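GTPase activator-like protein (Chaetomium thermophilum, PDB 5HIU) is the N-terminal, helical part of a fungal TSC2, a protein that probably acts as a GTPase activator within the tuberous sclerosis complex. Local coordinates at residues A[256-270]-A[310-322]. Residues are numbered along the deposited sequence; the frame is centred on the assembly and turned at random.
Sequences SSIHCLVPSLQKEAW and RDVRGALSVLQKL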
loop_
_atom_site.group_PDB
_atom_site.type_symbol
_atom_site.label_atom_id
_atom_site.label_comp_id
_atom_site.label_asym_id
_atom_site.label_seq_id
_atom_site.Cartn_x
_atom_site.Cartn_y
_atom_site.Cartn_z
ATOM N N SER A 256 2.031 4.645 -7.767
ATOM C CA SER A 256 2.767 4.902 -9.007
ATOM C C SER A 256 4.237 5.102 -8.734
ATOM O O SER A 256 5.079 4.729 -9.528
ATOM C CB SER A 256 2.233 6.130 -9.739
ATOM O OG SER A 256 1.055 5.788 -10.449
ATOM N N SER A 257 4.533 5.685 -7.589
ATOM C CA SER A 257 5.903 5.911 -7.199
ATOM C C SER A 257 6.567 4.603 -6.790
ATOM O O SER A 257 7.685 4.323 -7.189
ATOM C CB SER A 257 5.950 6.973 -6.101
ATOM O OG SER A 257 5.499 8.223 -6.636
ATOM N N ILE A 258 5.885 3.787 -6.008
ATOM C CA ILE A 258 6.468 2.514 -5.591
ATOM C C ILE A 258 6.702 1.675 -6.829
ATOM O O ILE A 258 7.745 1.042 -6.982
ATOM C CB ILE A 258 5.552 1.769 -4.620
ATOM C CG1 ILE A 258 5.565 2.447 -3.256
ATOM C CG2 ILE A 258 5.991 0.324 -4.467
ATOM C CD1 ILE A 258 4.304 2.185 -2.446
ATOM N N HIS A 259 5.701 1.689 -7.703
ATOM C CA HIS A 259 5.732 0.969 -8.974
ATOM C C HIS A 259 6.968 1.271 -9.764
ATOM O O HIS A 259 7.614 0.376 -10.293
ATOM C CB HIS A 259 4.540 1.381 -9.818
ATOM C CG HIS A 259 4.490 0.725 -11.153
ATOM N ND1 HIS A 259 4.353 -0.637 -11.309
ATOM C CD2 HIS A 259 4.516 1.247 -12.398
ATOM C CE1 HIS A 259 4.317 -0.926 -12.596
ATOM N NE2 HIS A 259 4.423 0.199 -13.277
ATOM N N CYS A 260 7.267 2.553 -9.864
ATOM C CA CYS A 260 8.420 2.984 -10.590
ATOM C C CYS A 260 9.685 2.745 -9.777
ATOM O O CYS A 260 10.552 1.976 -10.192
ATOM C CB CYS A 260 8.291 4.452 -10.940
ATOM S SG CYS A 260 9.563 4.883 -12.117
ATOM N N LEU A 261 9.749 3.372 -8.599
ATOM C CA LEU A 261 10.991 3.492 -7.819
ATOM C C LEU A 261 11.418 2.264 -7.042
ATOM O O LEU A 261 12.573 2.176 -6.708
ATOM C CB LEU A 261 10.894 4.655 -6.826
ATOM C CG LEU A 261 10.574 6.023 -7.436
ATOM C CD1 LEU A 261 10.359 7.077 -6.368
ATOM C CD2 LEU A 261 11.681 6.461 -8.367
ATOM N N VAL A 262 10.512 1.334 -6.732
ATOM C CA VAL A 262 10.863 0.170 -5.911
ATOM C C VAL A 262 10.682 -1.102 -6.715
ATOM O O VAL A 262 9.772 -1.868 -6.469
ATOM C CB VAL A 262 10.045 0.086 -4.606
ATOM C CG1 VAL A 262 10.538 -1.074 -3.744
ATOM C CG2 VAL A 262 10.162 1.386 -3.830
ATOM N N PRO A 263 11.596 -1.360 -7.642
ATOM C CA PRO A 263 11.409 -2.408 -8.639
ATOM C C PRO A 263 10.972 -3.756 -8.075
ATOM O O PRO A 263 10.163 -4.425 -8.699
ATOM C CB PRO A 263 12.799 -2.515 -9.308
ATOM C CG PRO A 263 13.752 -1.886 -8.351
ATOM C CD PRO A 263 12.959 -0.804 -7.684
ATOM N N SER A 264 11.488 -4.142 -6.909
ATOM C CA SER A 264 11.144 -5.435 -6.296
ATOM C C SER A 264 9.668 -5.578 -5.896
ATOM O O SER A 264 9.222 -6.679 -5.606
ATOM C CB SER A 264 11.989 -5.659 -5.044
ATOM O OG SER A 264 11.517 -4.851 -3.976
ATOM N N LEU A 265 8.933 -4.468 -5.833
ATOM C CA LEU A 265 7.499 -4.484 -5.554
ATOM C C LEU A 265 6.658 -4.025 -6.745
ATOM O O LEU A 265 5.478 -3.715 -6.589
ATOM C CB LEU A 265 7.200 -3.587 -4.358
ATOM C CG LEU A 265 7.758 -4.110 -3.036
ATOM C CD1 LEU A 265 7.530 -3.096 -1.932
ATOM C CD2 LEU A 265 7.134 -5.441 -2.670
ATOM N N GLN A 266 7.240 -4.010 -7.940
ATOM C CA GLN A 266 6.536 -3.487 -9.103
ATOM C C GLN A 266 5.307 -4.315 -9.409
ATOM O O GLN A 266 4.240 -3.766 -9.685
ATOM C CB GLN A 266 7.444 -3.412 -10.335
ATOM C CG GLN A 266 6.899 -2.516 -11.435
ATOM C CD GLN A 266 7.817 -2.414 -12.654
ATOM O OE1 GLN A 266 7.769 -3.263 -13.551
ATOM N NE2 GLN A 266 8.638 -1.363 -12.706
ATOM N N LYS A 267 5.447 -5.628 -9.369
ATOM C CA LYS A 267 4.326 -6.511 -9.694
ATOM C C LYS A 267 3.175 -6.341 -8.673
ATOM O O LYS A 267 2.006 -6.132 -9.061
ATOM C CB LYS A 267 4.803 -7.969 -9.829
ATOM C CG LYS A 267 5.496 -8.534 -8.595
ATOM C CD LYS A 267 6.046 -9.934 -8.805
ATOM C CE LYS A 267 6.451 -10.561 -7.475
ATOM N NZ LYS A 267 7.265 -11.793 -7.673
ATOM N N GLU A 268 3.522 -6.341 -7.383
ATOM C CA GLU A 268 2.550 -6.081 -6.321
ATOM C C GLU A 268 1.788 -4.765 -6.502
ATOM O O GLU A 268 0.573 -4.748 -6.393
ATOM C CB GLU A 268 3.201 -6.115 -4.932
ATOM C CG GLU A 268 3.322 -7.512 -4.325
ATOM C CD GLU A 268 4.674 -8.134 -4.556
ATOM O OE1 GLU A 268 5.364 -7.730 -5.517
ATOM O OE2 GLU A 268 5.056 -9.020 -3.764
ATOM N N ALA A 269 2.493 -3.674 -6.787
ATOM C CA ALA A 269 1.851 -2.376 -7.000
ATOM C C ALA A 269 1.018 -2.375 -8.281
ATOM O O ALA A 269 -0.031 -1.739 -8.364
ATOM C CB ALA A 269 2.906 -1.257 -7.070
ATOM N N TRP A 270 1.481 -3.051 -9.317
ATOM C CA TRP A 270 0.725 -2.981 -10.539
ATOM C C TRP A 270 -0.593 -3.695 -10.283
ATOM O O TRP A 270 -1.671 -3.244 -10.702
ATOM C CB TRP A 270 1.471 -3.587 -11.722
ATOM C CG TRP A 270 0.534 -3.775 -12.815
ATOM C CD1 TRP A 270 0.066 -4.946 -13.288
ATOM C CD2 TRP A 270 -0.161 -2.746 -13.502
ATOM N NE1 TRP A 270 -0.870 -4.716 -14.260
ATOM C CE2 TRP A 270 -1.037 -3.366 -14.400
ATOM C CE3 TRP A 270 -0.137 -1.354 -13.437
ATOM C CZ2 TRP A 270 -1.864 -2.648 -15.248
ATOM C CZ3 TRP A 270 -0.971 -0.638 -14.271
ATOM C CH2 TRP A 270 -1.808 -1.281 -15.174
ATOM N N ARG A 310 9.156 13.141 -9.526
ATOM C CA ARG A 310 8.848 11.854 -8.907
ATOM C C ARG A 310 7.541 11.363 -9.493
ATOM O O ARG A 310 7.497 10.308 -10.099
ATOM C CB ARG A 310 8.744 11.992 -7.374
ATOM C CG ARG A 310 7.888 10.933 -6.675
ATOM C CD ARG A 310 7.836 11.149 -5.167
ATOM N NE ARG A 310 7.243 12.438 -4.802
ATOM C CZ ARG A 310 7.084 12.883 -3.556
ATOM N NH1 ARG A 310 7.470 12.154 -2.518
ATOM N NH2 ARG A 310 6.530 14.071 -3.345
ATOM N N ASP A 311 6.501 12.176 -9.325
ATOM C CA ASP A 311 5.154 11.880 -9.809
ATOM C C ASP A 311 5.115 11.604 -11.307
ATOM O O ASP A 311 4.423 10.688 -11.761
ATOM C CB ASP A 311 4.188 13.041 -9.518
ATOM C CG ASP A 311 4.064 13.363 -8.032
ATOM O OD1 ASP A 311 4.099 12.441 -7.175
ATOM O OD2 ASP A 311 3.916 14.562 -7.724
ATOM N N VAL A 312 5.839 12.409 -12.073
ATOM C CA VAL A 312 5.839 12.274 -13.523
ATOM C C VAL A 312 6.408 10.931 -13.975
ATOM O O VAL A 312 5.809 10.273 -14.820
ATOM C CB VAL A 312 6.605 13.424 -14.198
ATOM C CG1 VAL A 312 6.729 13.174 -15.692
ATOM C CG2 VAL A 312 5.891 14.743 -13.952
ATOM N N ARG A 313 7.542 10.521 -13.411
ATOM C CA ARG A 313 8.186 9.270 -13.810
ATOM C C ARG A 313 7.334 8.049 -13.500
ATOM O O ARG A 313 7.466 7.002 -14.153
ATOM C CB ARG A 313 9.499 9.071 -13.077
ATOM C CG ARG A 313 10.541 10.160 -13.257
ATOM C CD ARG A 313 11.816 9.721 -12.570
ATOM N NE ARG A 313 12.239 8.402 -13.051
ATOM C CZ ARG A 313 12.915 7.503 -12.335
ATOM N NH1 ARG A 313 13.265 7.748 -11.072
ATOM N NH2 ARG A 313 13.233 6.335 -12.887
ATOM N N GLY A 314 6.510 8.163 -12.466
ATOM C CA GLY A 314 5.676 7.056 -12.053
ATOM C C GLY A 314 4.528 6.930 -13.013
ATOM O O GLY A 314 4.262 5.840 -13.517
ATOM N N ALA A 315 3.861 8.065 -13.241
ATOM C CA ALA A 315 2.781 8.209 -14.224
ATOM C C ALA A 315 3.161 7.597 -15.557
ATOM O O ALA A 315 2.354 6.927 -16.183
ATOM C CB ALA A 315 2.424 9.674 -14.424
ATOM N N LEU A 316 4.391 7.828 -15.983
ATOM C CA LEU A 316 4.899 7.222 -17.201
ATOM C C LEU A 316 4.892 5.706 -17.075
ATOM O O LEU A 316 4.441 4.992 -17.968
ATOM C CB LEU A 316 6.333 7.703 -17.482
ATOM C CG LEU A 316 6.551 8.884 -18.440
ATOM C CD1 LEU A 316 5.527 10.004 -18.302
ATOM C CD2 LEU A 316 7.962 9.428 -18.256
ATOM N N SER A 317 5.420 5.226 -15.963
ATOM C CA SER A 317 5.558 3.803 -15.725
ATOM C C SER A 317 4.185 3.145 -15.785
ATOM O O SER A 317 3.989 2.116 -16.446
ATOM C CB SER A 317 6.180 3.585 -14.338
ATOM O OG SER A 317 6.688 2.275 -14.192
ATOM N N VAL A 318 3.238 3.755 -15.085
ATOM C CA VAL A 318 1.913 3.179 -14.932
ATOM C C VAL A 318 1.153 3.331 -16.237
ATOM O O VAL A 318 0.388 2.450 -16.621
ATOM C CB VAL A 318 1.146 3.822 -13.742
ATOM C CG1 VAL A 318 -0.321 3.465 -13.783
ATOM C CG2 VAL A 318 1.745 3.374 -12.420
ATOM N N LEU A 319 1.388 4.449 -16.921
ATOM C CA LEU A 319 0.744 4.707 -18.213
ATOM C C LEU A 319 1.220 3.724 -19.268
ATOM O O LEU A 319 0.438 3.205 -20.041
ATOM C CB LEU A 319 0.974 6.153 -18.685
ATOM C CG LEU A 319 0.034 7.175 -18.030
ATOM C CD1 LEU A 319 0.467 8.630 -18.264
ATOM C CD2 LEU A 319 -1.382 6.952 -18.517
ATOM N N GLN A 320 2.509 3.466 -19.301
ATOM C CA GLN A 320 3.035 2.527 -20.269
ATOM C C GLN A 320 2.379 1.185 -20.064
ATOM O O GLN A 320 2.058 0.501 -21.003
ATOM C CB GLN A 320 4.537 2.400 -20.102
ATOM C CG GLN A 320 5.166 1.335 -20.968
ATOM C CD GLN A 320 6.677 1.413 -20.930
ATOM O OE1 GLN A 320 7.275 2.503 -20.863
ATOM N NE2 GLN A 320 7.312 0.259 -20.962
ATOM N N LYS A 321 2.182 0.818 -18.813
ATOM C CA LYS A 321 1.544 -0.448 -18.479
ATOM C C LYS A 321 0.036 -0.378 -18.792
ATOM O O LYS A 321 -0.510 -1.271 -19.440
ATOM C CB LYS A 321 1.828 -0.775 -17.012
ATOM C CG LYS A 321 1.512 -2.196 -16.580
ATOM C CD LYS A 321 2.341 -3.271 -17.272
ATOM C CE LYS A 321 1.810 -4.669 -16.934
ATOM N NZ LYS A 321 2.281 -5.725 -17.877
ATOM N N LEU A 322 -0.616 0.712 -18.392
ATOM C CA LEU A 322 -2.023 0.879 -18.680
ATOM C C LEU A 322 -2.326 0.837 -20.165
ATOM O O LEU A 322 -3.225 0.124 -20.583
ATOM C CB LEU A 322 -2.558 2.188 -18.097
ATOM C CG LEU A 322 -4.093 2.312 -18.062
ATOM C CD1 LEU A 322 -4.776 1.043 -17.566
ATOM C CD2 LEU A 322 -4.525 3.471 -17.182
#
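Helices of an alpha-solenoid pack here, where helix 302-322 lies across the corner between the end of helix 245-261 and the start of helix 266-277, with helix 281-294 intervening in sequence. Gly314 is where the backbones come closest: its CA sits 3.5 Å from Ser256 O, and the lack of a side chain lets the axes of segments 256-261 and 310-322 approach to 7.9 Å at an angle of 80°. One turn on, Cys260 CB rests on Gly314 CA, while its SG, turned anti to the backbone N (chi1 -169°), lies over one face of the Arg313 guanidinium, off its centre. Leu261 CD2 meets Arg313 NH1 at 3.4 Å, the two side chains crossing at about a right angle. Beyond the glycine, Val318 CG2 fits between Ser256 OG and His259 CD2, and the His259 ring reaches Ser317, with NE2 3.2 Å from Ser317 OG. Gln266 bridges the corner on its own side, donating from NE2 to His259 O (3.1 Å) and so tying the two helices of segment 256-270 together. The far end is a CH-pi contact: Lys321 CG stands 3.4 Å from the centroid of the Trp270 six-membered ring, almost on the ring normal. A bend at chi2 (64°) carries the rest of the lysine chain along the indole, bringing CE 3.8 Å from Trp270 NE1. Around this contact, Leu289 of helix 281-294 touches Ser256, Tyr331, in the loop after helix 302-322, touches both Trp270 and Leu322, and helix 352-366 packs against Leu316 and Leu319, continuing the stack of helices.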